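Local structure of alpha-1,3-glucanase (Streptomyces thermodiastaticus, 7C7D) at residues R166-R171 against G265-V270; V476-S481 against F504-G509. The protein hydrolyses the alpha-1,3-glucosidic linkages of alpha-1,3-glucan as a thermostable member of glycoside hydrolase family 87. One frame throughout, in Å; residues are numbered along the deposited sequence.

Interaction 1. Residues R166-R171 against G265-V270; sequences RLLLGR and GSWYSV
L168 and W267 carry the nearest pair of CA atoms, 7.9 Å apart, so the strand carrying R166 to L168 and the loop running into strand 269-272 stand too far apart to pair as strands and meet through side chains. R166 does most of the bridging. Its CG sits between the backbone N and the carbonyl carbon (chi1 72°), and from there the chain runs extended to NE, over one face of the W267 indole. R166 CD lies 3.7 Å from the centroid of the six-membered ring of W267, a CH-pi contact, and R166 CZ 4.3 Å from that of its five-membered ring, a cation-pi contact. The guanidinium is tilted 35° from the indole plane. Its outer edge takes hold of one oxygen: NH2 donates to S266 O at 2.9 Å, in the plane of that carbonyl, while NH1 donates to the same S266 O at 3.1 Å, from 52° out of the carbonyl plane. The methyl CG2 of V270 faces NH2 tip to tip. Two residues on, L168 touches two rings, with CD2 3.6 Å from W267 CE3 and CD1 3.9 Å from Y268 CE1. The hydroxyl of Y268 is tied to the carbonyl of S199. W323, on strand 323-325, two strands along from 269-272, also makes a cation-pi contact with R166 and meets W267 edge-to-face. The contact therefore joins the beta-rich N-terminal domain to an early coil of the pectate lyase-like helix. The arginine charge has two indole rings and a doubly gripped carbonyl oxygen around it, which would probably stabilise it and fix the guanidinium's rotation.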
loop_
_atom_site.group_PDB
_atom_site.type_symbol
_atom_site.label_atom_id
_atom_site.label_comp_id
_atom_site.label_asym_id
_atom_site.label_seq_id
_atom_site.Cartn_x
_atom_site.Cartn_y
_atom_site.Cartn_z
ATOM N N ARG A 166 -0.262 13.208 -12.239
ATOM C CA ARG A 166 0.677 12.690 -13.224
ATOM C C ARG A 166 0.570 13.446 -14.538
ATOM O O ARG A 166 -0.449 14.066 -14.852
ATOM C CB ARG A 166 0.485 11.186 -13.465
ATOM C CG ARG A 166 -0.777 10.827 -14.234
ATOM C CD ARG A 166 -0.866 9.326 -14.501
ATOM N NE ARG A 166 -2.069 8.984 -15.253
ATOM C CZ ARG A 166 -2.329 7.783 -15.761
ATOM N NH1 ARG A 166 -1.463 6.789 -15.613
ATOM N NH2 ARG A 166 -3.454 7.582 -16.435
ATOM N N LEU A 167 1.638 13.351 -15.327
ATOM C CA LEU A 167 1.701 14.035 -16.609
ATOM C C LEU A 167 2.746 13.348 -17.473
ATOM O O LEU A 167 3.860 13.087 -17.007
ATOM C CB LEU A 167 2.108 15.495 -16.384
ATOM C CG LEU A 167 1.984 16.517 -17.510
ATOM C CD1 LEU A 167 0.655 16.370 -18.228
ATOM C CD2 LEU A 167 2.143 17.916 -16.941
ATOM N N LEU A 168 2.384 13.048 -18.717
ATOM C CA LEU A 168 3.394 12.725 -19.713
ATOM C C LEU A 168 4.147 14.004 -20.053
ATOM O O LEU A 168 3.535 15.055 -20.265
ATOM C CB LEU A 168 2.736 12.162 -20.974
ATOM C CG LEU A 168 2.095 10.775 -20.865
ATOM C CD1 LEU A 168 1.225 10.479 -22.080
ATOM C CD2 LEU A 168 3.150 9.694 -20.688
ATOM N N LEU A 169 5.478 13.926 -20.088
ATOM C CA LEU A 169 6.261 15.142 -20.290
ATOM C C LEU A 169 6.234 15.638 -21.732
ATOM O O LEU A 169 6.567 16.803 -21.973
ATOM C CB LEU A 169 7.704 14.940 -19.827
ATOM C CG LEU A 169 7.904 14.718 -18.325
ATOM C CD1 LEU A 169 9.349 14.346 -18.031
ATOM C CD2 LEU A 169 7.484 15.940 -17.523
ATOM N N GLY A 170 5.842 14.799 -22.690
ATOM C CA GLY A 170 5.995 15.142 -24.090
ATOM C C GLY A 170 7.432 15.210 -24.553
ATOM O O GLY A 170 7.688 15.600 -25.700
ATOM N N ARG A 171 8.364 14.822 -23.690
ATOM C CA ARG A 171 9.800 14.891 -23.883
ATOM C C ARG A 171 10.354 13.666 -23.175
ATOM O O ARG A 171 9.701 13.100 -22.296
ATOM C CB ARG A 171 10.341 16.158 -23.203
ATOM C CG ARG A 171 11.662 16.695 -23.710
ATOM C CD ARG A 171 12.294 17.586 -22.644
ATOM N NE ARG A 171 13.435 18.341 -23.151
ATOM C CZ ARG A 171 13.455 19.662 -23.317
ATOM N NH1 ARG A 171 12.396 20.399 -23.006
ATOM N NH2 ARG A 171 14.546 20.248 -23.793
ATOM N N GLY A 265 -2.088 0.898 -22.660
ATOM C CA GLY A 265 -1.196 1.389 -21.630
ATOM C C GLY A 265 -1.967 2.249 -20.654
ATOM O O GLY A 265 -2.858 3.002 -21.055
ATOM N N SER A 266 -1.634 2.147 -19.366
ATOM C CA SER A 266 -2.399 2.835 -18.336
ATOM C C SER A 266 -2.251 4.352 -18.375
ATOM O O SER A 266 -2.975 5.039 -17.646
ATOM C CB SER A 266 -2.006 2.304 -16.962
ATOM O OG SER A 266 -0.662 2.646 -16.684
ATOM N N TRP A 267 -1.336 4.894 -19.175
ATOM C CA TRP A 267 -1.254 6.333 -19.372
ATOM C C TRP A 267 -2.050 6.802 -20.581
ATOM O O TRP A 267 -2.124 8.010 -20.821
ATOM C CB TRP A 267 0.208 6.785 -19.491
ATOM C CG TRP A 267 0.973 6.621 -18.205
ATOM C CD1 TRP A 267 1.277 5.444 -17.572
ATOM C CD2 TRP A 267 1.521 7.664 -17.390
ATOM N NE1 TRP A 267 1.983 5.695 -16.421
ATOM C CE2 TRP A 267 2.149 7.047 -16.287
ATOM C CE3 TRP A 267 1.549 9.061 -17.487
ATOM C CZ2 TRP A 267 2.801 7.776 -15.292
ATOM C CZ3 TRP A 267 2.197 9.786 -16.489
ATOM C CH2 TRP A 267 2.814 9.140 -15.409
ATOM N N TYR A 268 -2.661 5.886 -21.327
ATOM C CA TYR A 268 -3.368 6.215 -22.562
ATOM C C TYR A 268 -4.832 5.812 -22.555
ATOM O O TYR A 268 -5.678 6.582 -23.020
ATOM C CB TYR A 268 -2.676 5.547 -23.757
ATOM C CG TYR A 268 -1.216 5.887 -23.861
ATOM C CD1 TYR A 268 -0.799 7.143 -24.280
ATOM C CD2 TYR A 268 -0.246 4.954 -23.522
ATOM C CE1 TYR A 268 0.545 7.456 -24.371
ATOM C CE2 TYR A 268 1.094 5.258 -23.608
ATOM C CZ TYR A 268 1.485 6.509 -24.032
ATOM O OH TYR A 268 2.828 6.807 -24.113
ATOM N N SER A 269 -5.150 4.612 -22.075
ATOM C CA SER A 269 -6.523 4.120 -22.022
ATOM C C SER A 269 -7.018 4.280 -20.592
ATOM O O SER A 269 -6.611 3.527 -19.704
ATOM C CB SER A 269 -6.579 2.659 -22.459
ATOM O OG SER A 269 -6.014 2.490 -23.750
ATOM N N VAL A 270 -7.908 5.243 -20.372
ATOM C CA VAL A 270 -8.265 5.674 -19.023
ATOM C C VAL A 270 -9.769 5.524 -18.832
ATOM O O VAL A 270 -10.557 6.196 -19.509
ATOM C CB VAL A 270 -7.808 7.115 -18.748
ATOM C CG1 VAL A 270 -8.180 7.516 -17.329
ATOM C CG2 VAL A 270 -6.303 7.241 -18.960
#

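Interaction 2. Residues V476-S481 against F504-G509; sequences VDSYDS and FVSGGG
S506 OG has three polar partners: it donates to S478 O at 2.8 Å, accepts from a water 2.8 Å away, and is hydrogen-bonded to H512 N as well. The two segments are neighbouring strands of a right-handed parallel beta-helix, the fold of the pectate lyase-like superfamily, both leaving the same parallel sheet here. V476 is in parallel register with F504, and D477 with V505. V505 N donates to V476 O, and S478 N to V505 O, so the pairing carries one residue past the end of strand 474-477. On one face V476 CB meets the edge of the F504 ring, 3.9 Å from CD1; on the other D477 and V505 lie side by side. Beyond the strands the first chain bends in an inverse gamma turn centred on S478, whose OG bonds to H512 O, while the second makes a type I turn from S506 to G509. Y479 bridges these bends. Its CG is anti to the backbone N (chi1 -167°), and the ring lies over the G507-G508 peptide, with G508 N 3.4 Å above its centre and G508 CA 3.7 Å from its centroid. Neither glycine carries a side chain that would keep the ring away. An alanine in place of Y479 would probably leave that peptide without its aromatic cover and the glycine turn freer to shift. The water bound to S506 OG also donates to Y479 O. D477, salt-bridged to R475 through OD2, turns its other oxygen to the turn: G507 N donates to D477 OD1 on the syn side at 2.9 Å, 23° out of the carboxylate plane.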
loop_
_atom_site.group_PDB
_atom_site.type_symbol
_atom_site.label_atom_id
_atom_site.label_comp_id
_atom_site.label_asym_id
_atom_site.label_seq_id
_atom_site.Cartn_x
_atom_site.Cartn_y
_atom_site.Cartn_z
ATOM N N VAL A 476 3.657 -9.821 15.671
ATOM C CA VAL A 476 2.863 -11.041 15.733
ATOM C C VAL A 476 1.883 -10.848 16.877
ATOM O O VAL A 476 2.292 -10.563 18.011
ATOM C CB VAL A 476 3.730 -12.293 15.937
ATOM C CG1 VAL A 476 2.853 -13.541 15.962
ATOM C CG2 VAL A 476 4.786 -12.395 14.843
ATOM N N ASP A 477 0.588 -10.986 16.580
ATOM C CA ASP A 477 -0.476 -10.493 17.452
ATOM C C ASP A 477 -1.504 -11.600 17.676
ATOM O O ASP A 477 -2.333 -11.880 16.806
ATOM C CB ASP A 477 -1.097 -9.268 16.793
ATOM C CG ASP A 477 -2.006 -8.478 17.714
ATOM O OD1 ASP A 477 -2.452 -9.014 18.754
ATOM O OD2 ASP A 477 -2.291 -7.301 17.367
ATOM N N SER A 478 -1.464 -12.224 18.853
ATOM C CA SER A 478 -2.392 -13.301 19.206
ATOM C C SER A 478 -3.706 -12.730 19.755
ATOM O O SER A 478 -4.156 -13.051 20.858
ATOM C CB SER A 478 -1.725 -14.201 20.234
ATOM O OG SER A 478 -1.306 -13.413 21.336
ATOM N N TYR A 479 -4.345 -11.879 18.946
ATOM C CA TYR A 479 -5.378 -10.987 19.469
ATOM C C TYR A 479 -6.578 -11.759 20.020
ATOM O O TYR A 479 -6.943 -11.608 21.192
ATOM C CB TYR A 479 -5.784 -9.992 18.383
ATOM C CG TYR A 479 -6.613 -8.823 18.873
ATOM C CD1 TYR A 479 -7.925 -9.001 19.306
ATOM C CD2 TYR A 479 -6.093 -7.535 18.883
ATOM C CE1 TYR A 479 -8.683 -7.940 19.749
ATOM C CE2 TYR A 479 -6.854 -6.460 19.321
ATOM C CZ TYR A 479 -8.147 -6.675 19.757
ATOM O OH TYR A 479 -8.928 -5.628 20.199
ATOM N N ASP A 480 -7.221 -12.575 19.190
ATOM C CA ASP A 480 -8.387 -13.330 19.638
ATOM C C ASP A 480 -8.110 -14.806 19.878
ATOM O O ASP A 480 -8.996 -15.512 20.378
ATOM C CB ASP A 480 -9.562 -13.154 18.663
ATOM C CG ASP A 480 -10.177 -11.768 18.750
ATOM O OD1 ASP A 480 -10.680 -11.408 19.839
ATOM O OD2 ASP A 480 -10.133 -11.033 17.739
ATOM N N SER A 481 -6.910 -15.287 19.557
ATOM C CA SER A 481 -6.547 -16.673 19.814
ATOM C C SER A 481 -5.033 -16.807 19.722
ATOM O O SER A 481 -4.352 -15.976 19.119
ATOM C CB SER A 481 -7.246 -17.640 18.848
ATOM O OG SER A 481 -6.823 -17.433 17.511
ATOM N N PHE A 504 5.725 -8.639 19.921
ATOM C CA PHE A 504 4.932 -9.838 20.161
ATOM C C PHE A 504 3.898 -9.471 21.209
ATOM O O PHE A 504 4.250 -9.047 22.312
ATOM C CB PHE A 504 5.846 -10.987 20.596
ATOM C CG PHE A 504 6.975 -11.202 19.639
ATOM C CD1 PHE A 504 6.733 -11.731 18.388
ATOM C CD2 PHE A 504 8.256 -10.777 19.940
ATOM C CE1 PHE A 504 7.756 -11.889 17.472
ATOM C CE2 PHE A 504 9.282 -10.928 19.031
ATOM C CZ PHE A 504 9.035 -11.496 17.796
ATOM N N VAL A 505 2.623 -9.564 20.846
ATOM C CA VAL A 505 1.579 -8.967 21.663
ATOM C C VAL A 505 0.321 -9.809 21.528
ATOM O O VAL A 505 0.107 -10.484 20.520
ATOM C CB VAL A 505 1.354 -7.490 21.248
ATOM C CG1 VAL A 505 0.814 -7.393 19.824
ATOM C CG2 VAL A 505 0.444 -6.761 22.226
ATOM N N SER A 506 -0.513 -9.773 22.560
ATOM C CA SER A 506 -1.886 -10.252 22.472
ATOM C C SER A 506 -2.727 -8.989 22.621
ATOM O O SER A 506 -3.031 -8.547 23.731
ATOM C CB SER A 506 -2.160 -11.288 23.542
ATOM O OG SER A 506 -3.376 -11.969 23.295
ATOM N N GLY A 507 -3.071 -8.391 21.481
ATOM C CA GLY A 507 -3.456 -6.989 21.427
ATOM C C GLY A 507 -4.790 -6.649 22.061
ATOM O O GLY A 507 -5.058 -5.461 22.281
ATOM N N GLY A 508 -5.639 -7.637 22.335
ATOM C CA GLY A 508 -6.889 -7.367 23.006
ATOM C C GLY A 508 -6.831 -7.496 24.505
ATOM O O GLY A 508 -7.860 -7.359 25.172
ATOM N N GLY A 509 -5.649 -7.754 25.064
ATOM C CA GLY A 509 -5.548 -7.967 26.491
ATOM C C GLY A 509 -6.029 -9.319 26.962
ATOM O O GLY A 509 -6.185 -9.515 28.170
HETATM O O HOH W 1 -5.613 -10.356 23.159
#

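Following the chain from the N terminus, interaction 1 opens on strand 163-169 of the N-terminal beta domain and closes across 93 intervening residues, which hold the last strands of that domain, helix 225-234 and the first strands of the beta-helix. It is a contact between domains. Interaction 2 opens only much further on and closes over 22 intervening residues, pairing positions 28 residues apart, one coil of the helix, within one of its parallel sheets. The two are in series and neither nest nor cross. Their centres lie about 45 Å apart, on opposite sides of the chain's centre, with nearest atoms about 35 Å apart. One joins the beta domain to the start of the helix; the other pairs two of its later coils.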